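Local structure of cruciferin (Brassica napus, 3KGL) at residues V43-Y48 with V174-L179; L66-K71 with G152-T157; L15-V20 with R27-D32. The protein probably serves as a seed storage protein, an 11S globulin held in the seed as a nutrient reservoir. All blocks are in the same frame, centred on the assembly; numbering follows the deposited sequence.

Contact 1. Residues V43-Y48 with V174-L179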
ATOM      1  N   VAL A  43     -14.180  -0.108   2.163  1.00 49.42           N
ATOM      2  CA  VAL A  43     -14.873   0.206   0.913  1.00 57.76           C
ATOM      3  C   VAL A  43     -16.155   1.004   1.119  1.00 41.54           C
ATOM      4  O   VAL A  43     -16.685   1.081   2.221  1.00 49.99           O
ATOM      5  CB  VAL A  43     -15.233  -1.066   0.114  1.00 49.52           C
ATOM      6  CG1 VAL A  43     -13.980  -1.848  -0.250  1.00 23.85           C
ATOM      7  CG2 VAL A  43     -16.222  -1.924   0.893  1.00 35.67           C
ATOM      8  N   SER A  44     -16.639   1.603   0.038  1.00 42.35           N
ATOM      9  CA  SER A  44     -17.974   2.170   0.000  1.00 22.81           C
ATOM     10  C   SER A  44     -18.761   1.399  -1.055  1.00 56.79           C
ATOM     11  O   SER A  44     -18.198   0.606  -1.821  1.00 17.29           O
ATOM     12  CB  SER A  44     -17.914   3.651  -0.362  1.00 61.44           C
ATOM     13  OG  SER A  44     -19.200   4.240  -0.403  1.00 29.33           O
ATOM     14  N   PHE A  45     -20.066   1.627  -1.092  1.00 26.88           N
ATOM     15  CA  PHE A  45     -20.938   0.910  -2.015  1.00 37.94           C
ATOM     16  C   PHE A  45     -21.973   1.910  -2.526  1.00 32.39           C
ATOM     17  O   PHE A  45     -22.261   2.895  -1.854  1.00 41.41           O
ATOM     18  CB  PHE A  45     -21.596  -0.260  -1.283  1.00 27.60           C
ATOM     19  CG  PHE A  45     -22.119  -1.345  -2.183  1.00 46.71           C
ATOM     20  CD1 PHE A  45     -21.280  -2.332  -2.661  1.00 25.33           C
ATOM     21  CD2 PHE A  45     -23.465  -1.404  -2.519  1.00 59.36           C
ATOM     22  CE1 PHE A  45     -21.768  -3.334  -3.481  1.00 30.66           C
ATOM     23  CE2 PHE A  45     -23.952  -2.419  -3.340  1.00 29.77           C
ATOM     24  CZ  PHE A  45     -23.105  -3.375  -3.815  1.00  9.95           C
ATOM     25  N   VAL A  46     -22.501   1.685  -3.725  1.00 26.89           N
ATOM     26  CA  VAL A  46     -23.469   2.604  -4.315  1.00 36.18           C
ATOM     27  C   VAL A  46     -24.339   1.848  -5.285  1.00 18.05           C
ATOM     28  O   VAL A  46     -23.913   0.850  -5.852  1.00 48.96           O
ATOM     29  CB  VAL A  46     -22.790   3.763  -5.076  1.00 32.48           C
ATOM     30  CG1 VAL A  46     -21.848   3.219  -6.121  1.00 33.24           C
ATOM     31  CG2 VAL A  46     -23.830   4.672  -5.722  1.00 18.24           C
ATOM     32  N   ARG A  47     -25.566   2.314  -5.471  1.00 32.47           N
ATOM     33  CA  ARG A  47     -26.465   1.692  -6.427  1.00 20.32           C
ATOM     34  C   ARG A  47     -27.010   2.779  -7.306  1.00 26.07           C
ATOM     35  O   ARG A  47     -27.578   3.736  -6.811  1.00 32.19           O
ATOM     36  CB  ARG A  47     -27.627   1.003  -5.723  1.00 32.65           C
ATOM     37  CG  ARG A  47     -28.696   0.523  -6.675  1.00 31.88           C
ATOM     38  CD  ARG A  47     -30.054   0.427  -6.003  1.00 36.09           C
ATOM     39  NE  ARG A  47     -30.162  -0.743  -5.150  1.00 14.06           N
ATOM     40  CZ  ARG A  47     -30.419  -0.706  -3.851  1.00 27.37           C
ATOM     41  NH1 ARG A  47     -30.616   0.448  -3.233  1.00 16.67           N
ATOM     42  NH2 ARG A  47     -30.487  -1.838  -3.170  1.00 34.63           N
ATOM     43  N   TYR A  48     -26.807   2.648  -8.611  1.00 35.74           N
ATOM     44  CA  TYR A  48     -27.479   3.508  -9.563  1.00 32.04           C
ATOM     45  C   TYR A  48     -28.822   2.876  -9.838  1.00 28.15           C
ATOM     46  O   TYR A  48     -28.878   1.688 -10.166  1.00 50.85           O
ATOM     47  CB  TYR A  48     -26.719   3.562 -10.885  1.00 25.65           C
ATOM     48  CG  TYR A  48     -25.302   4.071 -10.810  1.00 34.35           C
ATOM     49  CD1 TYR A  48     -24.912   4.976  -9.831  1.00 37.71           C
ATOM     50  CD2 TYR A  48     -24.361   3.673 -11.749  1.00 16.91           C
ATOM     51  CE1 TYR A  48     -23.615   5.452  -9.774  1.00 34.65           C
ATOM     52  CE2 TYR A  48     -23.071   4.142 -11.702  1.00 61.24           C
ATOM     53  CZ  TYR A  48     -22.699   5.034 -10.717  1.00 56.58           C
ATOM     54  OH  TYR A  48     -21.406   5.500 -10.681  1.00 35.47           O
ATOM     55  N   VAL A 174     -30.575  -1.334 -13.066  1.00 37.43           N
ATOM     56  CA  VAL A 174     -29.975  -1.199 -11.747  1.00 27.27           C
ATOM     57  C   VAL A 174     -28.532  -1.651 -11.776  1.00 32.90           C
ATOM     58  O   VAL A 174     -28.250  -2.836 -11.911  1.00 46.34           O
ATOM     59  CB  VAL A 174     -30.731  -2.019 -10.674  1.00 23.75           C
ATOM     60  CG1 VAL A 174     -29.935  -2.054  -9.405  1.00 33.72           C
ATOM     61  CG2 VAL A 174     -32.090  -1.422 -10.400  1.00 19.70           C
ATOM     62  N   ILE A 175     -27.612  -0.701 -11.666  1.00 34.46           N
ATOM     63  CA  ILE A 175     -26.220  -1.058 -11.491  1.00 36.55           C
ATOM     64  C   ILE A 175     -25.854  -0.893 -10.011  1.00 63.82           C
ATOM     65  O   ILE A 175     -26.294   0.051  -9.348  1.00 19.25           O
ATOM     66  CB  ILE A 175     -25.239  -0.256 -12.414  1.00 50.28           C
ATOM     67  CG1 ILE A 175     -25.593  -0.413 -13.893  1.00 49.23           C
ATOM     68  CG2 ILE A 175     -23.813  -0.754 -12.233  1.00 49.69           C
ATOM     69  CD1 ILE A 175     -26.328   0.763 -14.484  1.00 68.03           C
ATOM     70  N   VAL A 176     -25.067  -1.844  -9.510  1.00 37.55           N
ATOM     71  CA  VAL A 176     -24.550  -1.835  -8.154  1.00 15.28           C
ATOM     72  C   VAL A 176     -23.008  -1.839  -8.216  1.00 43.98           C
ATOM     73  O   VAL A 176     -22.432  -2.542  -9.050  1.00 40.70           O
ATOM     74  CB  VAL A 176     -25.130  -3.033  -7.394  1.00 24.79           C
ATOM     75  CG1 VAL A 176     -24.051  -3.850  -6.710  1.00 35.57           C
ATOM     76  CG2 VAL A 176     -26.206  -2.556  -6.422  1.00 36.26           C
ATOM     77  N   SER A 177     -22.349  -1.032  -7.373  1.00 23.09           N
ATOM     78  CA  SER A 177     -20.903  -0.759  -7.503  1.00 23.03           C
ATOM     79  C   SER A 177     -20.150  -0.739  -6.174  1.00 42.72           C
ATOM     80  O   SER A 177     -20.611  -0.127  -5.213  1.00 48.67           O
ATOM     81  CB  SER A 177     -20.653   0.602  -8.179  1.00 23.36           C
ATOM     82  OG  SER A 177     -21.019   0.625  -9.547  1.00 38.60           O
ATOM     83  N   VAL A 178     -18.979  -1.376  -6.126  1.00 29.21           N
ATOM     84  CA  VAL A 178     -18.081  -1.197  -4.984  1.00 34.31           C
ATOM     85  C   VAL A 178     -16.982  -0.200  -5.340  1.00 44.89           C
ATOM     86  O   VAL A 178     -16.490  -0.182  -6.464  1.00 53.66           O
ATOM     87  CB  VAL A 178     -17.434  -2.524  -4.500  1.00 32.75           C
ATOM     88  CG1 VAL A 178     -16.466  -3.040  -5.519  1.00 32.67           C
ATOM     89  CG2 VAL A 178     -16.709  -2.316  -3.164  1.00 17.97           C
ATOM     90  N   LEU A 179     -16.612   0.644  -4.383  1.00 53.00           N
ATOM     91  CA  LEU A 179     -15.475   1.531  -4.558  1.00 27.27           C
ATOM     92  C   LEU A 179     -14.427   1.157  -3.516  1.00 41.35           C
ATOM     93  O   LEU A 179     -14.730   1.115  -2.325  1.00 66.60           O
ATOM     94  CB  LEU A 179     -15.911   2.986  -4.411  1.00 14.93           C
ATOM     95  CG  LEU A 179     -17.079   3.416  -5.305  1.00 26.55           C
ATOM     96  CD1 LEU A 179     -17.717   4.671  -4.772  1.00 42.81           C
ATOM     97  CD2 LEU A 179     -16.660   3.635  -6.743  1.00 19.27           C
TER

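Contact 2. Residues L66-K71 with G152-T157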
ATOM      1  N   LEU A  66     -15.767  -1.661  -9.285  1.00 23.02           N
ATOM      2  CA  LEU A  66     -16.222  -2.923  -9.842  1.00 34.80           C
ATOM      3  C   LEU A  66     -17.741  -2.885  -9.806  1.00 36.58           C
ATOM      4  O   LEU A  66     -18.342  -2.808  -8.737  1.00 47.21           O
ATOM      5  CB  LEU A  66     -15.674  -4.100  -9.033  1.00 15.65           C
ATOM      6  CG  LEU A  66     -15.160  -5.320  -9.802  1.00 45.33           C
ATOM      7  CD1 LEU A  66     -14.915  -6.493  -8.858  1.00 46.46           C
ATOM      8  CD2 LEU A  66     -16.119  -5.720 -10.903  1.00 31.72           C
ATOM      9  N   SER A  67     -18.361  -2.895 -10.978  1.00 46.90           N
ATOM     10  CA  SER A  67     -19.805  -2.709 -11.068  1.00 57.84           C
ATOM     11  C   SER A  67     -20.479  -4.030 -11.405  1.00 45.24           C
ATOM     12  O   SER A  67     -19.874  -4.887 -12.045  1.00 36.88           O
ATOM     13  CB  SER A  67     -20.156  -1.653 -12.131  1.00 78.33           C
ATOM     14  OG  SER A  67     -19.516  -0.398 -11.907  1.00 38.12           O
ATOM     15  N   PHE A  68     -21.729  -4.185 -10.964  1.00 58.69           N
ATOM     16  CA  PHE A  68     -22.568  -5.332 -11.324  1.00 25.79           C
ATOM     17  C   PHE A  68     -23.943  -4.817 -11.744  1.00 35.16           C
ATOM     18  O   PHE A  68     -24.465  -3.878 -11.148  1.00 41.39           O
ATOM     19  CB  PHE A  68     -22.695  -6.284 -10.143  1.00 26.75           C
ATOM     20  CG  PHE A  68     -23.463  -7.541 -10.443  1.00 40.24           C
ATOM     21  CD1 PHE A  68     -22.833  -8.639 -10.999  1.00 33.18           C
ATOM     22  CD2 PHE A  68     -24.815  -7.634 -10.138  1.00 60.49           C
ATOM     23  CE1 PHE A  68     -23.544  -9.801 -11.255  1.00 58.22           C
ATOM     24  CE2 PHE A  68     -25.528  -8.783 -10.397  1.00 32.96           C
ATOM     25  CZ  PHE A  68     -24.892  -9.869 -10.958  1.00 44.75           C
ATOM     26  N   VAL A  69     -24.511  -5.406 -12.792  1.00 30.66           N
ATOM     27  CA  VAL A  69     -25.845  -5.025 -13.236  1.00 42.71           C
ATOM     28  C   VAL A  69     -26.808  -6.026 -12.626  1.00 43.20           C
ATOM     29  O   VAL A  69     -26.746  -7.214 -12.932  1.00 48.27           O
ATOM     30  CB  VAL A  69     -25.970  -5.033 -14.772  1.00 32.06           C
ATOM     31  CG1 VAL A  69     -25.198  -3.876 -15.389  1.00 23.46           C
ATOM     32  CG2 VAL A  69     -25.448  -6.323 -15.309  1.00 63.40           C
ATOM     33  N   ALA A  70     -27.674  -5.548 -11.737  1.00 44.67           N
ATOM     34  CA  ALA A  70     -28.494  -6.435 -10.923  1.00 42.24           C
ATOM     35  C   ALA A  70     -29.854  -6.643 -11.549  1.00 55.73           C
ATOM     36  O   ALA A  70     -30.390  -7.748 -11.522  1.00 64.21           O
ATOM     37  CB  ALA A  70     -28.643  -5.879  -9.532  1.00 34.80           C
ATOM     38  N   LYS A  71     -30.408  -5.564 -12.095  1.00 58.18           N
ATOM     39  CA  LYS A  71     -31.691  -5.597 -12.786  1.00 58.07           C
ATOM     40  C   LYS A  71     -31.588  -4.745 -14.038  1.00 52.01           C
ATOM     41  O   LYS A  71     -31.164  -3.594 -13.981  1.00 39.25           O
ATOM     42  CB  LYS A  71     -32.831  -5.039 -11.907  1.00 22.50           C
ATOM     43  CG  LYS A  71     -32.717  -5.308 -10.407  1.00101.63           C
ATOM     44  CD  LYS A  71     -34.066  -5.202  -9.672  1.00 36.86           C
ATOM     45  CE  LYS A  71     -34.815  -6.532  -9.734  1.00 95.06           C
ATOM     46  NZ  LYS A  71     -33.902  -7.724  -9.598  1.00 53.20           N
ATOM     47  N   GLY A 152     -26.220  -9.361 -14.873  1.00 33.47           N
ATOM     48  CA  GLY A 152     -25.149 -10.302 -14.617  1.00 26.51           C
ATOM     49  C   GLY A 152     -23.793  -9.835 -15.112  1.00 46.80           C
ATOM     50  O   GLY A 152     -22.756 -10.382 -14.723  1.00 33.40           O
ATOM     51  N   ASP A 153     -23.787  -8.833 -15.983  1.00 25.78           N
ATOM     52  CA  ASP A 153     -22.527  -8.282 -16.451  1.00 28.49           C
ATOM     53  C   ASP A 153     -21.756  -7.729 -15.256  1.00 43.83           C
ATOM     54  O   ASP A 153     -22.322  -7.086 -14.379  1.00 28.58           O
ATOM     55  CB  ASP A 153     -22.741  -7.171 -17.489  1.00 32.97           C
ATOM     56  CG  ASP A 153     -23.142  -7.697 -18.860  1.00 54.84           C
ATOM     57  OD1 ASP A 153     -22.799  -8.854 -19.197  1.00 55.57           O
ATOM     58  OD2 ASP A 153     -23.797  -6.935 -19.608  1.00 33.30           O
ATOM     59  N   THR A 154     -20.457  -7.987 -15.229  1.00 44.41           N
ATOM     60  CA  THR A 154     -19.598  -7.442 -14.202  1.00 23.50           C
ATOM     61  C   THR A 154     -18.532  -6.564 -14.859  1.00 39.21           C
ATOM     62  O   THR A 154     -17.710  -7.049 -15.629  1.00 51.36           O
ATOM     63  CB  THR A 154     -18.966  -8.567 -13.389  1.00 43.82           C
ATOM     64  OG1 THR A 154     -19.980  -9.529 -13.067  1.00 39.80           O
ATOM     65  CG2 THR A 154     -18.348  -8.021 -12.097  1.00 29.28           C
ATOM     66  N   ILE A 155     -18.572  -5.269 -14.554  1.00 48.99           N
ATOM     67  CA  ILE A 155     -17.704  -4.273 -15.183  1.00 34.30           C
ATOM     68  C   ILE A 155     -16.553  -3.823 -14.286  1.00 37.52           C
ATOM     69  O   ILE A 155     -16.742  -3.640 -13.084  1.00 61.01           O
ATOM     70  CB  ILE A 155     -18.507  -3.013 -15.571  1.00 45.75           C
ATOM     71  CG1 ILE A 155     -19.296  -3.243 -16.863  1.00 37.46           C
ATOM     72  CG2 ILE A 155     -17.586  -1.804 -15.684  1.00 36.44           C
ATOM     73  CD1 ILE A 155     -20.724  -3.646 -16.629  1.00 40.37           C
ATOM     74  N   ALA A 156     -15.366  -3.628 -14.869  1.00 56.81           N
ATOM     75  CA  ALA A 156     -14.217  -3.098 -14.124  1.00 41.95           C
ATOM     76  C   ALA A 156     -13.744  -1.734 -14.630  1.00 58.59           C
ATOM     77  O   ALA A 156     -13.751  -1.455 -15.835  1.00 46.68           O
ATOM     78  CB  ALA A 156     -13.077  -4.077 -14.118  1.00 11.63           C
ATOM     79  N   THR A 157     -13.328  -0.894 -13.687  1.00 35.46           N
ATOM     80  CA  THR A 157     -12.944   0.469 -13.993  1.00 35.28           C
ATOM     81  C   THR A 157     -11.711   0.913 -13.223  1.00 34.23           C
ATOM     82  O   THR A 157     -11.690   0.884 -12.001  1.00 62.86           O
ATOM     83  CB  THR A 157     -14.110   1.435 -13.742  1.00 47.74           C
ATOM     84  OG1 THR A 157     -14.749   1.724 -14.988  1.00 62.21           O
ATOM     85  CG2 THR A 157     -13.620   2.738 -13.125  1.00 91.20           C
TER

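Contact 3. Residues L15-V20 with R27-D32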
ATOM      1  N   LEU A  15     -27.254  -3.831   5.602  1.00 34.41           N
ATOM      2  CA  LEU A  15     -27.227  -2.384   5.402  1.00 23.77           C
ATOM      3  C   LEU A  15     -27.961  -1.927   4.147  1.00 52.64           C
ATOM      4  O   LEU A  15     -28.083  -2.671   3.166  1.00 32.69           O
ATOM      5  CB  LEU A  15     -25.780  -1.891   5.325  1.00 38.64           C
ATOM      6  CG  LEU A  15     -24.879  -2.014   6.551  1.00 37.83           C
ATOM      7  CD1 LEU A  15     -23.414  -1.918   6.144  1.00 31.65           C
ATOM      8  CD2 LEU A  15     -25.235  -0.946   7.557  1.00 32.43           C
ATOM      9  N   GLU A  16     -28.429  -0.686   4.173  1.00 22.05           N
ATOM     10  CA  GLU A  16     -29.039  -0.087   3.005  1.00 16.07           C
ATOM     11  C   GLU A  16     -28.522   1.339   2.822  1.00 39.44           C
ATOM     12  O   GLU A  16     -27.810   1.860   3.679  1.00 31.80           O
ATOM     13  CB  GLU A  16     -30.554  -0.097   3.156  1.00 48.31           C
ATOM     14  CG  GLU A  16     -31.141  -1.462   3.435  1.00 39.97           C
ATOM     15  CD  GLU A  16     -32.633  -1.418   3.741  1.00 86.82           C
ATOM     16  OE1 GLU A  16     -33.200  -0.301   3.836  1.00 27.45           O
ATOM     17  OE2 GLU A  16     -33.236  -2.508   3.889  1.00 61.63           O
ATOM     18  N   PRO A  17     -28.870   1.984   1.698  1.00 28.91           N
ATOM     19  CA  PRO A  17     -28.328   3.316   1.425  1.00 56.53           C
ATOM     20  C   PRO A  17     -28.594   4.313   2.543  1.00 23.80           C
ATOM     21  O   PRO A  17     -29.559   4.138   3.262  1.00 38.25           O
ATOM     22  CB  PRO A  17     -29.050   3.711   0.139  1.00 16.94           C
ATOM     23  CG  PRO A  17     -29.228   2.448  -0.554  1.00 33.22           C
ATOM     24  CD  PRO A  17     -29.580   1.456   0.524  1.00 53.05           C
ATOM     25  N   SER A  18     -27.743   5.328   2.684  1.00 22.86           N
ATOM     26  CA  SER A  18     -27.874   6.292   3.777  1.00 37.68           C
ATOM     27  C   SER A  18     -28.096   7.706   3.294  1.00 32.50           C
ATOM     28  O   SER A  18     -28.338   8.597   4.104  1.00 50.26           O
ATOM     29  CB  SER A  18     -26.660   6.266   4.710  1.00 11.31           C
ATOM     30  OG  SER A  18     -26.629   5.050   5.445  1.00 60.64           O
ATOM     31  N   HIS A  19     -27.989   7.913   1.984  1.00 42.99           N
ATOM     32  CA  HIS A  19     -28.253   9.217   1.376  1.00 39.33           C
ATOM     33  C   HIS A  19     -28.768   8.923  -0.015  1.00 57.60           C
ATOM     34  O   HIS A  19     -28.340   7.943  -0.632  1.00 30.81           O
ATOM     35  CB  HIS A  19     -26.981  10.078   1.237  1.00 57.51           C
ATOM     36  CG  HIS A  19     -26.016   9.977   2.383  1.00 96.50           C
ATOM     37  ND1 HIS A  19     -25.937  10.935   3.374  1.00 32.73           N
ATOM     38  CD2 HIS A  19     -25.059   9.056   2.668  1.00 58.97           C
ATOM     39  CE1 HIS A  19     -24.990  10.592   4.234  1.00104.91           C
ATOM     40  NE2 HIS A  19     -24.443   9.457   3.829  1.00 65.35           N
ATOM     41  N   VAL A  20     -29.674   9.755  -0.525  1.00 17.81           N
ATOM     42  CA  VAL A  20     -30.096   9.566  -1.907  1.00 21.88           C
ATOM     43  C   VAL A  20     -30.028  10.838  -2.744  1.00 30.20           C
ATOM     44  O   VAL A  20     -30.360  11.918  -2.283  1.00 40.27           O
ATOM     45  CB  VAL A  20     -31.442   8.834  -2.015  1.00 23.19           C
ATOM     46  CG1 VAL A  20     -32.058   9.011  -3.401  1.00 21.73           C
ATOM     47  CG2 VAL A  20     -31.216   7.355  -1.717  1.00 16.44           C
ATOM     48  N   ARG A  27     -31.907   7.783  -9.690  1.00 11.62           N
ATOM     49  CA  ARG A  27     -31.280   8.241  -8.468  1.00 28.79           C
ATOM     50  C   ARG A  27     -30.073   7.404  -8.062  1.00 56.41           C
ATOM     51  O   ARG A  27     -29.985   6.207  -8.344  1.00 45.93           O
ATOM     52  CB  ARG A  27     -32.309   8.287  -7.341  1.00 53.95           C
ATOM     53  CG  ARG A  27     -32.997   6.974  -7.119  1.00 38.02           C
ATOM     54  CD  ARG A  27     -34.106   7.081  -6.115  1.00 25.51           C
ATOM     55  NE  ARG A  27     -34.894   5.856  -6.136  1.00 45.54           N
ATOM     56  CZ  ARG A  27     -35.506   5.348  -5.076  1.00 73.80           C
ATOM     57  NH1 ARG A  27     -35.420   5.967  -3.900  1.00 47.65           N
ATOM     58  NH2 ARG A  27     -36.193   4.219  -5.197  1.00 81.95           N
ATOM     59  N   ILE A  28     -29.144   8.070  -7.388  1.00 51.48           N
ATOM     60  CA  ILE A  28     -27.927   7.452  -6.897  1.00 43.55           C
ATOM     61  C   ILE A  28     -28.095   7.205  -5.398  1.00 28.28           C
ATOM     62  O   ILE A  28     -28.189   8.139  -4.608  1.00 38.48           O
ATOM     63  CB  ILE A  28     -26.699   8.373  -7.171  1.00 27.28           C
ATOM     64  CG1 ILE A  28     -26.573   8.659  -8.666  1.00 21.64           C
ATOM     65  CG2 ILE A  28     -25.420   7.752  -6.648  1.00 32.93           C
ATOM     66  CD1 ILE A  28     -25.921   9.977  -8.979  1.00 56.94           C
ATOM     67  N   GLU A  29     -28.142   5.942  -5.009  1.00 16.14           N
ATOM     68  CA  GLU A  29     -28.275   5.594  -3.609  1.00 18.62           C
ATOM     69  C   GLU A  29     -26.945   5.157  -3.053  1.00 27.74           C
ATOM     70  O   GLU A  29     -26.378   4.156  -3.480  1.00 37.21           O
ATOM     71  CB  GLU A  29     -29.326   4.504  -3.443  1.00 32.98           C
ATOM     72  CG  GLU A  29     -30.677   4.954  -3.970  1.00 46.31           C
ATOM     73  CD  GLU A  29     -31.768   3.969  -3.699  1.00 46.47           C
ATOM     74  OE1 GLU A  29     -31.595   2.774  -4.025  1.00 51.19           O
ATOM     75  OE2 GLU A  29     -32.810   4.397  -3.166  1.00 91.68           O
ATOM     76  N   VAL A  30     -26.440   5.919  -2.098  1.00 11.55           N
ATOM     77  CA  VAL A  30     -25.079   5.712  -1.651  1.00 29.67           C
ATOM     78  C   VAL A  30     -25.006   5.298  -0.185  1.00 46.33           C
ATOM     79  O   VAL A  30     -25.642   5.917   0.677  1.00 25.54           O
ATOM     80  CB  VAL A  30     -24.209   6.960  -1.955  1.00 25.39           C
ATOM     81  CG1 VAL A  30     -25.063   8.198  -1.966  1.00 40.39           C
ATOM     82  CG2 VAL A  30     -23.064   7.092  -0.971  1.00 26.18           C
ATOM     83  N   TRP A  31     -24.231   4.234   0.062  1.00 29.33           N
ATOM     84  CA  TRP A  31     -24.014   3.648   1.386  1.00 16.26           C
ATOM     85  C   TRP A  31     -23.052   4.465   2.223  1.00 18.87           C
ATOM     86  O   TRP A  31     -22.226   5.203   1.697  1.00 32.95           O
ATOM     87  CB  TRP A  31     -23.468   2.234   1.258  1.00  5.44           C
ATOM     88  CG  TRP A  31     -24.518   1.170   1.288  1.00 31.83           C
ATOM     89  CD1 TRP A  31     -24.916   0.460   2.371  1.00 61.76           C
ATOM     90  CD2 TRP A  31     -25.300   0.687   0.188  1.00 28.84           C
ATOM     91  NE1 TRP A  31     -25.895  -0.434   2.025  1.00 39.07           N
ATOM     92  CE2 TRP A  31     -26.152  -0.312   0.690  1.00 21.24           C
ATOM     93  CE3 TRP A  31     -25.366   1.005  -1.168  1.00 36.75           C
ATOM     94  CZ2 TRP A  31     -27.052  -0.994  -0.107  1.00 28.76           C
ATOM     95  CZ3 TRP A  31     -26.268   0.324  -1.962  1.00 42.52           C
ATOM     96  CH2 TRP A  31     -27.094  -0.665  -1.431  1.00 44.01           C
ATOM     97  N   ASP A  32     -23.148   4.314   3.537  1.00 24.43           N
ATOM     98  CA  ASP A  32     -22.284   5.059   4.434  1.00 28.97           C
ATOM     99  C   ASP A  32     -20.969   4.329   4.754  1.00 77.55           C
ATOM    100  O   ASP A  32     -20.961   3.259   5.377  1.00 35.49           O
ATOM    101  CB  ASP A  32     -23.020   5.373   5.724  1.00 23.42           C
ATOM    102  CG  ASP A  32     -22.284   6.375   6.569  1.00 41.51           C
ATOM    103  OD1 ASP A  32     -21.370   7.043   6.035  1.00 86.86           O
ATOM    104  OD2 ASP A  32     -22.619   6.501   7.759  1.00 44.46           O
TER

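Contact 1. Residues V43-Y48 with V174-L179
S44 faces L179, V46 faces S177 and Y48 faces I175 in three hydrogen-bonded antiparallel pairs, an example of how neighbouring strands of a cupin β-barrel can be far apart in sequence. The strand axes run 166° apart. Each pair exchanges two backbone bonds. The bond from L179 N to S44 O (3.0 Å) is almost straight, and the one from S177 N to V46 O measures 2.9 Å. At the Y48 end the return bond, from I175 N to Y48 O, is weak. Between these rungs CA-H groups lean on the same oxygens: F45 CA sits 3.4 Å from S177 O, which already accepts V46 N.

The apolar contacts divide by face. On the face of F45, R47, V176 and V178, F45 has its CG anti to the backbone N (chi1 -160°); S177 O lies over one face of the ring, toward the rim. F45 CD1 packs near V178 CB at 4.3 Å, and the ring also meets V176, though their exact fit is doubtful. R47 CB lies 3.9 Å from V176 CG2. This face meets V347 and Y349 of the second cupin. On the other face V46 CG1, standing between the backbone N and the carbonyl carbon (chi1 55°), touches S177 CB at 3.5 Å, and Y48 CD2 lies 4.1 Å from I175 CB.

Polar ends look beyond the pair. The R47 guanidinium forms a salt bridge with E29, S177 OG hydrogen-bonds to S67 OG, and Y48 OH hydrogen-bonds to a glycerol, probably from the crystallisation liquor.

The chemistry implies a division of labour: backbone bonds fix the register, carbon packing occupies both faces, and R47 and S177 find their polar partners, E29 and S67, on the neighbouring strands.

Contact 2. Residues L66-K71 with G152-T157
S67 and I155 form the hydrogen-bonded antiparallel pair at the middle of this contact, which joins two adjacent strands of the N-terminal cupin β-barrel. S67 N reaches I155 O at 2.8 Å, and I155 N returns to S67 O. Farther along, V69 N bonds to D153 O and V69 O accepts G152 N at 2.9 Å, so the backbone bonding reaches G152.

The side chains continue this first shell. L66 CD2 meets the T154 methyl CG2, and V69 CG2 lies against D153 CB at 3.6 Å. F68 holds its CG anti to the backbone N (chi1 -176°), and its CZ passes 3.7 Å from G152 CA. At the positive phi of G152 (101°) a CB would collide with the carbonyl O of the residue before it, so only glycine fits comfortably.

A second shell sets these groups in place. The D153 carboxylate is gripped at both oxygens, OD2 by R150 N and OD1 by N290 ND2, and the two bonds together fix its rotation. L66 and F68 also pack on F400 of the second cupin. On its other side strand 65-71 pairs with 173-180, where A70 and K71 together stand opposite V174, a classic β bulge.

T154 OG1 lies near the plane of the F68 ring, at its edge, 3.6 Å from CD1, and gives a weak hydrogen bond to G152 O.

Contact 3. Residues L15-V20 with R27-D32
The β-hairpin of strands 19-23 and 26-30 carries a classic β bulge, in which S18 and H19 share V30 as partner, and it illustrates how a bulge can lead an irregular segment into a sheet. V30 O receives two N-H groups: S18 N at 3.0 Å in a nearly straight bond (171°), coming from above the carbonyl plane, and H19 N in a weak one. V30 N answers to H19 O at 3.1 Å.

Before the bulge, the chain runs across W31. The P17 ring lies over a face of the indole, its CD 3.9 Å from the centre of the six-membered ring and 22° off the normal, a CH-pi contact. The E16 carbonyl carbon rests over that same face toward the rim, while L15 CB reaches W31 CD1 at 3.9 Å. L38 of helix 36-41 also touches the indole, and F45 meets it edge-to-face. An alanine in place of W31 would probably leave P17 without its aromatic partner and open a gap between the 15-17 segment and F45.

After the bulge, V20 and E29 lie side by side. E29 CG, anti to the carbonyl carbon (chi1 -59°), meets V20 CG2, and E29 CB touches P17 CG at 3.5 Å. V20 CG1 also packs on R27 CD at 3.9 Å. E29 OE2 pairs with R27 NH1 at 3.1 Å from above the guanidinium plane, a bridge of charges with no N-H aimed at it; OE1 makes a salt bridge with R47 NH1. On the opposite face H19 turns its ring edge toward V30 O and D32 OD1, which accepts H34 N.

With arginines on both its oxygens, buried E29 is likely to stay ionised. The contact thus joins a CH-pi interaction at W31 to charge pairing at E29.

Overall arrangement
All three contacts lie in one antiparallel sheet of the N-terminal cupin. Contact 1 is at its middle, its 174-179 strand neighbouring the 66-71 strand of contact 2 and its 43-48 strand neighbouring the 27-32 segment of contact 3. Contacts 2 and 3 do not touch; their centres are about 18 Å apart. Along the chain, contact 2 is nested within the loop that contact 1 closes, whereas contact 3 is a local hairpin completed beforehand. Contacts 1 and 2 are core, dominated by backbone bonds and carbon packing that extends to the second cupin. Contact 3, partly exposed near the sheet's edge, relies more on a bulge, a proline–tryptophan CH-pi contact and charge.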